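Local coordinates for protein acyl-CoA thioesterase II TesB2 (Mycobacterium marinum, PDB 3U0A) that probably hydrolyses fatty acyl-CoA thioesters to free fatty acid and coenzyme A, as a double hot-dog thioesterase of the C/M/P thioester hydrolase family, at residues V41-L46 against I103-A108; P127-L132 against R155-L161; H178-D184 against F231-E235; A224-G230 against E263-M269. All coordinates share one frame. Where two conformers were deposited one is given. Residues are numbered along the deposited sequence.

Contact 1 (V41-L46 against I103-A108)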
# COMPACT_ATOMS: atom_id res chain seq x y z
N VAL A 41 14.70 -11.61 0.38
CA VAL A 41 14.48 -11.48 -1.05
C VAL A 41 13.90 -10.12 -1.39
O VAL A 41 14.31 -9.51 -2.35
CB VAL A 41 13.56 -12.63 -1.58
CG1 VAL A 41 13.15 -12.39 -3.03
CG2 VAL A 41 14.27 -13.96 -1.46
N ALA A 42 12.96 -9.64 -0.58
CA ALA A 42 12.31 -8.36 -0.84
C ALA A 42 13.32 -7.24 -0.69
O ALA A 42 13.35 -6.31 -1.49
CB ALA A 42 11.16 -8.14 0.11
N GLY A 43 14.14 -7.36 0.35
CA GLY A 43 15.13 -6.37 0.67
C GLY A 43 16.16 -6.31 -0.42
O GLY A 43 16.54 -5.23 -0.85
N GLN A 44 16.58 -7.48 -0.90
CA GLN A 44 17.58 -7.53 -1.94
C GLN A 44 16.99 -7.03 -3.25
O GLN A 44 17.67 -6.32 -3.98
CB GLN A 44 18.20 -8.93 -2.08
CG GLN A 44 19.20 -9.25 -0.95
CD GLN A 44 20.27 -10.31 -1.32
OE1 GLN A 44 19.95 -11.48 -1.61
NE2 GLN A 44 21.52 -9.89 -1.30
N SER A 45 15.73 -7.33 -3.52
CA SER A 45 15.05 -6.76 -4.67
C SER A 45 15.11 -5.23 -4.65
O SER A 45 15.34 -4.62 -5.67
CB SER A 45 13.60 -7.22 -4.74
OG SER A 45 13.50 -8.61 -4.72
N LEU A 46 14.91 -4.62 -3.48
CA LEU A 46 15.01 -3.15 -3.38
C LEU A 46 16.44 -2.65 -3.59
O LEU A 46 16.66 -1.66 -4.30
CB LEU A 46 14.49 -2.63 -2.04
CG LEU A 46 14.67 -1.13 -1.78
CD1 LEU A 46 13.87 -0.27 -2.71
CD2 LEU A 46 14.32 -0.77 -0.36
N ILE A 103 9.58 -15.15 -8.23
CA ILE A 103 9.20 -15.48 -6.85
C ILE A 103 8.67 -14.26 -6.08
O ILE A 103 7.89 -14.39 -5.17
CB ILE A 103 10.36 -16.16 -6.08
CG1 ILE A 103 11.50 -15.17 -5.73
CG2 ILE A 103 10.93 -17.34 -6.87
CD1 ILE A 103 12.60 -15.84 -4.92
N PHE A 104 9.12 -13.08 -6.50
CA PHE A 104 8.76 -11.82 -5.88
C PHE A 104 8.79 -10.75 -6.94
O PHE A 104 9.69 -10.70 -7.72
CB PHE A 104 9.74 -11.49 -4.73
CG PHE A 104 9.42 -10.20 -4.02
CD1 PHE A 104 8.36 -10.12 -3.13
CD2 PHE A 104 10.15 -9.05 -4.28
CE1 PHE A 104 8.05 -8.92 -2.51
CE2 PHE A 104 9.85 -7.87 -3.64
CZ PHE A 104 8.80 -7.80 -2.76
N SER A 105 7.81 -9.87 -6.94
CA SER A 105 7.74 -8.77 -7.91
C SER A 105 7.39 -7.47 -7.20
O SER A 105 6.56 -7.43 -6.32
CB SER A 105 6.71 -9.05 -9.01
OG SER A 105 6.83 -8.11 -10.07
N MET A 106 8.00 -6.40 -7.65
CA MET A 106 8.15 -5.24 -6.83
C MET A 106 8.28 -3.95 -7.65
O MET A 106 8.79 -3.94 -8.73
CB MET A 106 9.42 -5.45 -6.06
CG MET A 106 9.70 -4.39 -5.08
SD MET A 106 11.46 -4.34 -4.79
CE MET A 106 11.60 -2.54 -4.67
N GLY A 107 7.82 -2.86 -7.07
CA GLY A 107 8.11 -1.54 -7.60
C GLY A 107 8.49 -0.56 -6.50
O GLY A 107 8.03 -0.71 -5.36
N ALA A 108 9.31 0.43 -6.85
CA ALA A 108 9.78 1.45 -5.93
C ALA A 108 9.95 2.79 -6.63
O ALA A 108 10.29 2.82 -7.81
CB ALA A 108 11.08 1.01 -5.26

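Contact 2 (P127-L132 against R155-L161)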
# COMPACT_ATOMS: atom_id res chain seq x y z
N PRO A 127 4.43 3.01 26.53
CA PRO A 127 5.33 3.11 27.65
C PRO A 127 6.74 3.05 27.10
O PRO A 127 6.93 2.52 26.00
CB PRO A 127 4.99 1.88 28.49
CG PRO A 127 4.35 0.94 27.55
CD PRO A 127 3.67 1.75 26.51
N PRO A 128 7.73 3.60 27.83
CA PRO A 128 9.07 3.51 27.29
C PRO A 128 9.53 2.05 27.18
O PRO A 128 8.99 1.18 27.86
CB PRO A 128 9.91 4.28 28.31
CG PRO A 128 8.98 5.27 28.90
CD PRO A 128 7.62 4.62 28.88
N PRO A 129 10.50 1.77 26.30
CA PRO A 129 10.97 0.39 26.18
C PRO A 129 11.70 -0.12 27.41
O PRO A 129 11.67 -1.31 27.72
CB PRO A 129 11.94 0.46 24.99
CG PRO A 129 12.39 1.89 24.94
CD PRO A 129 11.22 2.71 25.42
N ASP A 130 12.34 0.80 28.12
CA ASP A 130 13.29 0.39 29.15
C ASP A 130 12.63 -0.36 30.31
O ASP A 130 13.29 -1.24 30.93
CB ASP A 130 14.18 1.54 29.64
CG ASP A 130 15.57 1.49 29.03
OD1 ASP A 130 15.76 0.70 28.07
OD2 ASP A 130 16.46 2.23 29.52
N ASP A 131 11.36 -0.08 30.57
CA ASP A 131 10.63 -0.79 31.62
C ASP A 131 9.70 -1.88 31.01
O ASP A 131 8.71 -2.26 31.62
CB ASP A 131 9.87 0.23 32.54
CG ASP A 131 8.92 1.21 31.77
OD1 ASP A 131 8.47 0.87 30.64
OD2 ASP A 131 8.61 2.31 32.31
N LEU A 132 10.04 -2.38 29.83
CA LEU A 132 9.33 -3.50 29.23
C LEU A 132 10.31 -4.64 29.10
O LEU A 132 11.49 -4.38 28.82
CB LEU A 132 8.77 -3.12 27.86
CG LEU A 132 7.57 -2.18 27.80
CD1 LEU A 132 7.21 -1.95 26.34
CD2 LEU A 132 6.37 -2.69 28.58
N ARG A 155 10.55 -5.52 22.10
CA ARG A 155 9.80 -5.42 23.36
C ARG A 155 8.37 -5.14 23.02
O ARG A 155 8.08 -4.14 22.36
CB ARG A 155 10.39 -4.32 24.25
CG ARG A 155 11.84 -4.56 24.57
CD ARG A 155 12.41 -3.70 25.70
NE ARG A 155 13.86 -3.91 25.75
CZ ARG A 155 14.72 -3.32 26.57
NH1 ARG A 155 14.33 -2.46 27.50
NH2 ARG A 155 16.02 -3.60 26.47
N ILE A 156 7.49 -6.05 23.45
CA ILE A 156 6.10 -6.08 23.01
C ILE A 156 5.24 -5.46 24.08
O ILE A 156 5.21 -5.95 25.20
CB ILE A 156 5.65 -7.53 22.68
CG1 ILE A 156 6.74 -8.20 21.81
CG2 ILE A 156 4.29 -7.54 21.96
CD1 ILE A 156 6.28 -9.28 20.84
N VAL A 157 4.57 -4.37 23.74
CA VAL A 157 3.74 -3.70 24.69
C VAL A 157 2.66 -4.69 25.12
O VAL A 157 1.99 -5.30 24.29
CB VAL A 157 3.14 -2.38 24.14
CG1 VAL A 157 2.32 -1.69 25.21
CG2 VAL A 157 4.25 -1.43 23.71
N PRO A 158 2.54 -4.91 26.44
CA PRO A 158 1.50 -5.73 27.07
C PRO A 158 0.11 -5.26 26.78
O PRO A 158 -0.14 -4.03 26.69
CB PRO A 158 1.78 -5.55 28.56
CG PRO A 158 3.22 -5.28 28.65
CD PRO A 158 3.54 -4.47 27.43
N ARG A 159 -0.82 -6.20 26.67
CA ARG A 159 -2.18 -5.82 26.27
C ARG A 159 -2.73 -4.71 27.23
O ARG A 159 -3.37 -3.74 26.78
CB ARG A 159 -3.09 -7.06 26.14
N ASP A 160 -2.41 -4.81 28.52
CA ASP A 160 -2.91 -3.84 29.53
C ASP A 160 -2.33 -2.43 29.50
O ASP A 160 -2.90 -1.53 30.12
CB ASP A 160 -2.68 -4.38 30.95
CG ASP A 160 -3.77 -5.31 31.40
OD1 ASP A 160 -4.85 -5.29 30.77
OD2 ASP A 160 -3.57 -6.05 32.39
N LEU A 161 -1.20 -2.24 28.85
CA LEU A 161 -0.60 -0.90 28.74
C LEU A 161 -0.89 -0.24 27.37
O LEU A 161 -0.55 0.95 27.16
CB LEU A 161 0.90 -0.97 29.01
CG LEU A 161 1.21 -1.63 30.36
CD1 LEU A 161 2.72 -1.78 30.60
CD2 LEU A 161 0.49 -0.85 31.49

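Contact 3 (H178-D184 against F231-E235)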
# COMPACT_ATOMS: atom_id res chain seq x y z
N HIS A 178 18.17 -2.46 16.61
CA HIS A 178 19.37 -3.25 16.32
C HIS A 178 20.34 -3.04 17.46
O HIS A 178 20.69 -1.91 17.79
CB HIS A 178 20.00 -2.82 14.99
CG HIS A 178 21.03 -3.82 14.46
ND1 HIS A 178 22.35 -3.72 14.72
CD2 HIS A 178 20.88 -4.97 13.70
CE1 HIS A 178 23.01 -4.74 14.14
NE2 HIS A 178 22.12 -5.50 13.53
N ARG A 179 20.77 -4.14 18.08
CA ARG A 179 21.65 -4.11 19.26
C ARG A 179 22.96 -3.37 19.05
O ARG A 179 23.36 -2.57 19.86
CB ARG A 179 21.99 -5.54 19.70
CG ARG A 179 21.25 -6.02 20.92
CD ARG A 179 21.14 -7.55 21.00
NE ARG A 179 20.05 -7.89 21.94
CZ ARG A 179 19.12 -8.86 21.78
NH1 ARG A 179 19.12 -9.65 20.69
NH2 ARG A 179 18.18 -9.04 22.71
N ASP A 180 23.63 -3.67 17.95
CA ASP A 180 24.96 -3.14 17.70
C ASP A 180 24.83 -2.01 16.71
O ASP A 180 23.96 -2.06 15.84
CB ASP A 180 25.89 -4.19 17.07
CG ASP A 180 26.32 -5.30 18.04
OD1 ASP A 180 25.93 -5.33 19.25
OD2 ASP A 180 27.08 -6.15 17.54
N PRO A 181 25.73 -1.01 16.81
CA PRO A 181 25.70 0.16 15.94
C PRO A 181 25.88 -0.28 14.51
O PRO A 181 26.59 -1.26 14.27
CB PRO A 181 26.90 1.01 16.38
CG PRO A 181 27.29 0.48 17.71
CD PRO A 181 26.89 -0.98 17.73
N LEU A 182 25.25 0.45 13.60
CA LEU A 182 25.24 0.14 12.19
C LEU A 182 26.04 1.19 11.43
O LEU A 182 26.18 2.32 11.87
CB LEU A 182 23.78 0.18 11.68
CG LEU A 182 22.82 -0.86 12.26
CD1 LEU A 182 21.36 -0.48 12.15
CD2 LEU A 182 23.09 -2.19 11.56
N PRO A 183 26.51 0.85 10.24
CA PRO A 183 27.03 1.87 9.34
C PRO A 183 26.03 3.00 9.09
O PRO A 183 24.79 2.81 9.26
CB PRO A 183 27.24 1.10 8.04
CG PRO A 183 27.36 -0.32 8.44
CD PRO A 183 26.61 -0.51 9.70
N ASP A 184 26.56 4.15 8.67
CA ASP A 184 25.75 5.34 8.33
C ASP A 184 25.29 5.34 6.86
O ASP A 184 25.48 6.33 6.15
CB ASP A 184 26.55 6.62 8.59
CG ASP A 184 26.95 6.77 10.03
OD1 ASP A 184 26.35 6.04 10.85
OD2 ASP A 184 27.86 7.60 10.33
N PHE A 231 15.81 8.17 9.94
CA PHE A 231 15.82 7.55 11.27
C PHE A 231 17.10 6.72 11.40
O PHE A 231 17.91 6.67 10.49
CB PHE A 231 14.58 6.64 11.42
CG PHE A 231 14.55 5.50 10.43
CD1 PHE A 231 14.01 5.67 9.17
CD2 PHE A 231 15.12 4.28 10.76
CE1 PHE A 231 14.01 4.63 8.26
CE2 PHE A 231 15.13 3.24 9.86
CZ PHE A 231 14.57 3.41 8.60
N ARG A 232 17.24 6.04 12.53
CA ARG A 232 18.30 5.07 12.70
C ARG A 232 17.77 3.77 13.32
O ARG A 232 17.16 3.79 14.38
CB ARG A 232 19.37 5.66 13.60
CG ARG A 232 20.26 6.68 12.90
CD ARG A 232 21.60 6.88 13.61
NE ARG A 232 22.41 5.65 13.61
CZ ARG A 232 23.33 5.32 12.71
NH1 ARG A 232 23.61 6.13 11.69
NH2 ARG A 232 23.99 4.17 12.83
N ALA A 233 18.02 2.64 12.65
CA ALA A 233 17.57 1.34 13.14
C ALA A 233 18.39 0.75 14.27
O ALA A 233 18.02 -0.28 14.76
CB ALA A 233 17.52 0.38 12.01
N ASP A 234 19.52 1.35 14.64
CA ASP A 234 20.22 1.01 15.88
C ASP A 234 19.79 1.90 17.08
O ASP A 234 20.43 1.87 18.15
CB ASP A 234 21.75 1.05 15.70
CG ASP A 234 22.24 2.32 15.01
OD1 ASP A 234 21.41 3.22 14.73
OD2 ASP A 234 23.45 2.39 14.71
N GLU A 235 18.72 2.67 16.90
CA GLU A 235 18.07 3.43 17.98
C GLU A 235 16.63 2.96 18.08
O GLU A 235 16.11 2.37 17.14
CB GLU A 235 18.13 4.94 17.70
CG GLU A 235 19.50 5.55 18.03
CD GLU A 235 19.59 7.07 17.79
OE1 GLU A 235 18.57 7.72 17.36
OE2 GLU A 235 20.69 7.62 18.09

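Contact 4 (A224-G230 against E263-M269)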
# COMPACT_ATOMS: atom_id res chain seq x y z
N ALA A 224 3.45 -2.93 1.12
CA ALA A 224 3.50 -1.57 0.58
C ALA A 224 4.08 -0.73 1.67
O ALA A 224 3.64 -0.84 2.81
CB ALA A 224 2.09 -1.07 0.22
N MET A 225 5.08 0.09 1.34
CA MET A 225 5.79 0.92 2.35
C MET A 225 6.07 2.33 1.86
O MET A 225 6.20 2.57 0.65
CB MET A 225 7.10 0.27 2.75
CG MET A 225 6.96 -1.12 3.32
SD MET A 225 8.53 -1.87 3.75
CE MET A 225 7.95 -3.53 4.18
N TRP A 226 6.14 3.27 2.81
CA TRP A 226 6.40 4.66 2.49
C TRP A 226 7.39 5.17 3.46
O TRP A 226 7.16 5.12 4.65
CB TRP A 226 5.11 5.47 2.53
CG TRP A 226 4.08 5.03 1.49
CD1 TRP A 226 3.90 5.54 0.21
CD2 TRP A 226 3.06 4.01 1.62
NE1 TRP A 226 2.88 4.90 -0.43
CE2 TRP A 226 2.35 3.97 0.35
CE3 TRP A 226 2.68 3.15 2.62
CZ2 TRP A 226 1.31 3.10 0.13
CZ3 TRP A 226 1.62 2.26 2.38
CH2 TRP A 226 0.95 2.25 1.16
N PHE A 227 8.51 5.66 2.96
CA PHE A 227 9.65 6.04 3.81
C PHE A 227 9.71 7.53 3.85
O PHE A 227 10.14 8.16 2.90
CB PHE A 227 10.94 5.44 3.26
CG PHE A 227 10.85 3.98 3.03
CD1 PHE A 227 10.76 3.11 4.10
CD2 PHE A 227 10.80 3.46 1.76
CE1 PHE A 227 10.65 1.75 3.90
CE2 PHE A 227 10.69 2.10 1.56
CZ PHE A 227 10.62 1.24 2.63
N MET A 228 9.23 8.10 4.94
CA MET A 228 8.97 9.55 5.01
C MET A 228 10.13 10.42 5.56
O MET A 228 10.41 11.47 5.03
CB MET A 228 7.71 9.82 5.83
CG MET A 228 6.38 9.51 5.15
SD MET A 228 5.41 8.13 5.85
CE MET A 228 5.57 8.33 7.61
N ARG A 229 10.79 10.00 6.64
CA ARG A 229 11.83 10.83 7.29
C ARG A 229 12.98 9.95 7.68
O ARG A 229 12.81 8.74 7.86
CB ARG A 229 11.29 11.53 8.54
CG ARG A 229 10.28 12.62 8.24
CD ARG A 229 9.48 12.96 9.49
NE ARG A 229 8.37 13.88 9.19
CZ ARG A 229 7.11 13.54 8.93
NH1 ARG A 229 6.69 12.27 8.93
NH2 ARG A 229 6.23 14.49 8.65
N GLY A 230 14.14 10.54 7.82
CA GLY A 230 15.31 9.79 8.26
C GLY A 230 15.21 9.32 9.69
O GLY A 230 14.61 9.98 10.56
N GLU A 263 9.11 11.20 16.03
CA GLU A 263 9.05 11.45 14.62
C GLU A 263 8.48 10.25 13.89
O GLU A 263 8.97 9.14 14.04
CB GLU A 263 10.44 11.72 14.05
CG GLU A 263 11.16 12.94 14.59
CD GLU A 263 10.61 14.28 14.05
OE1 GLU A 263 10.52 14.45 12.80
OE2 GLU A 263 10.30 15.18 14.89
N LEU A 264 7.45 10.49 13.07
CA LEU A 264 6.87 9.47 12.20
C LEU A 264 7.78 9.33 10.98
O LEU A 264 7.96 10.29 10.25
CB LEU A 264 5.43 9.86 11.80
CG LEU A 264 4.74 9.06 10.71
CD1 LEU A 264 4.62 7.59 11.10
CD2 LEU A 264 3.38 9.65 10.49
N VAL A 265 8.32 8.14 10.78
CA VAL A 265 9.38 7.92 9.81
C VAL A 265 9.03 6.95 8.71
O VAL A 265 9.63 7.04 7.65
CB VAL A 265 10.68 7.46 10.50
CG1 VAL A 265 11.10 8.48 11.55
CG2 VAL A 265 10.51 6.10 11.16
N ALA A 266 8.06 6.04 8.96
CA ALA A 266 7.54 5.11 7.93
C ALA A 266 6.11 4.58 8.21
O ALA A 266 5.68 4.50 9.36
CB ALA A 266 8.51 3.95 7.68
N ALA A 267 5.38 4.29 7.13
CA ALA A 267 4.05 3.69 7.16
C ALA A 267 4.11 2.42 6.36
O ALA A 267 4.86 2.33 5.39
CB ALA A 267 3.01 4.62 6.57
N VAL A 268 3.36 1.41 6.79
CA VAL A 268 3.34 0.13 6.08
C VAL A 268 1.94 -0.43 6.06
O VAL A 268 1.23 -0.35 7.06
CB VAL A 268 4.25 -0.94 6.74
CG1 VAL A 268 4.16 -2.25 5.99
CG2 VAL A 268 5.70 -0.49 6.85
N MET A 269 1.55 -1.01 4.93
CA MET A 269 0.39 -1.89 4.84
C MET A 269 0.82 -3.22 4.25
O MET A 269 1.61 -3.23 3.33
CB MET A 269 -0.64 -1.28 3.95
CG MET A 269 -1.38 -0.15 4.62
SD MET A 269 -2.82 -0.90 5.35
CE MET A 269 -4.09 -0.37 4.21

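Contact 1 (V41-L46 against I103-A108)
V41 opens the helical segment with its CG1 methyl against the strand, 3.9 Å from CB of F104 and 4.0 Å from CD1 of I103. A42 lays its methyl over the face of the F104 ring, a CH-pi contact with CB 4.2 Å from the ring centroid. S45, one turn after V41, also points toward the strand, and its OG, 3.4 Å from CD2 of F104, makes the closest approach between the segments. This OG donates to the carbonyl O of V41 at 2.7 Å, so the polar group is satisfied inside an apolar interface; S45 CB rests 3.6 Å from SD of M106. L46 CD1 meets CE of M106 at 3.8 Å and CB of A108 at 4.0 Å. On the strand, F104, M106 and A108 project to the helix while S105 faces away, and no hydrogen bond joins the two segments. Their axes cross at -43° and approach to 9.2 Å. This is the packing of a hot-dog fold, in which helix 34-51 is the sausage wrapped by an antiparallel sheet: V41 and S45 also touch strand 89-98, L46 touches strand 58-66, and Q44 and S45 reach F78 on strand 76-85.

Contact 2 (P127-L132 against R155-L161)
The guanidinium of R155 makes the principal polar link, with NH1 donating to the carbonyl O of P129 at 2.9 Å and an N-H...O angle of 164°. The same nitrogen forms a longer salt bridge to D130, 3.5 Å from OD1, while NH2 of R155 pairs with D153 on its own strand. P129 O is shared, since it also accepts the backbone N of L132 at 2.9 Å, and this turn sets the carbonyl at the edge of the guanidinium. The extended arginine lies along the turn, bringing its CD to 3.3 Å from the carbonyl O of L132. Strand 152-156 is an outermost strand of the chain's long antiparallel sheet, in the C-terminal hot-dog half, and the loop between strands 119-120 and 152-156 passes here. W175 on the adjacent strand 171-178 touches both P129 and L132. Beyond the arginine the contact becomes apolar. L132 reaches V157, P158 and L161, with CD2 3.5 Å from CD of P158 and 4.3 Å from CD1 of L161, and CD1 4.0 Å from CG2 of V157. P127, beside L132, adds its CD 3.9 Å from V157 CG1 and its CG 4.2 Å from L161 CB.

Contact 3 (H178-D184 against F231-E235)
A salt-bridge network of D184, R232 and D234 ties together two loops of the C-terminal hot-dog half. R232 and D234 pair within their own loop, NE of R232 donating to OD1 of D234 at 2.9 Å and NH2 to OD2 at 2.6 Å. The guanidinium also reaches across: NH1 of R232 binds OD1 of D184 at 2.9 Å, and NH2 donates to the carbonyl O of L182 at 3.0 Å. D234 OD2 is used twice, because it accepts the backbone N of L182 at 2.9 Å as well, so aspartate and arginine together hold the backbone N and O of L182. The type I turn from R232 to E235, which leads toward strand 237-247, brings these two side chains together. The opposing loop leaves strand 171-178 and runs to helix 186-200, the central helix of this half; H189 on that helix accepts the backbone N of A233 and donates to P183 O. Where the loop begins, the backbone N of H178 donates to A233 O at 2.9 Å, while its ring ND1 donates to D180 O at 2.6 Å. Beneath the charges, CD1 of L182 packs 3.9 Å from the A233 CB methyl.

Contact 4 (A224-G230 against E263-M269)
Two neighbouring strands run antiparallel here, at 169° and 4.8 Å between axes, and their side chains alternate between the faces of the sheet. On one face the flat W226 indole spreads into the room left beside its small partner A267, with CE3 4.2 Å from the A267 CB methyl, and extends to M269, where CZ3 is 4.5 Å from CG. The W226 NE1 hydrogen-bonds to D222 of the second subunit, so this face meets that subunit. On the other face, M225 CG nests against V268 CG2 at 3.8 Å and F227 CD1 approaches the A266 CB methyl at 4.3 Å; helix 186-200 covers both M225 and F227. Beneath these side chains, paired backbone hydrogen bonds link A224 with M269 and W226 with A267. Past F227 the pairing loosens: the V265 carbonyl O accepts M228 N at 2.9 Å and, weakly, R229 N at 3.3 Å. M228 folds over L264 toward A267, pressing CE to 3.3 Å from L264 CG and bringing SD 4.3 Å from the A267 CB methyl. V265 CG1 fits beside R229 and G230, 4.3 Å from R229 CB and 3.9 Å from G230 O, while R229 NH1 donates to L264 O at 2.7 Å. V265 and A266 both bond to I257 on the far side, forming a classic beta bulge within the antiparallel sheet that wraps the helix of a hot-dog fold.

How the contacts relate
Contacts 1 and 4 are buried, whereas contacts 2 and 3 are only partly so and contact 2 lies farthest from the chain's centre. Contact 1 belongs to the N-terminal hot-dog unit and contact 4 to the C-terminal one; their centres are about 17 Å apart and both touch the second subunit. Contacts 1, 2 and 4 all reach the same sheet. Contact 1 joins helix to strand by side-chain packing, with no hydrogen bond across; contact 4 joins strand to strand mainly by backbone hydrogen bonds. In contacts 2 and 3 arginines supply the main polar links, R155 holding a carbonyl and one aspartate, R232 a carbonyl and two, though contact 2 also has a sizeable apolar part. Contacts 3 and 4 meet directly, with F231 CB 3.9 Å from V265 CG1.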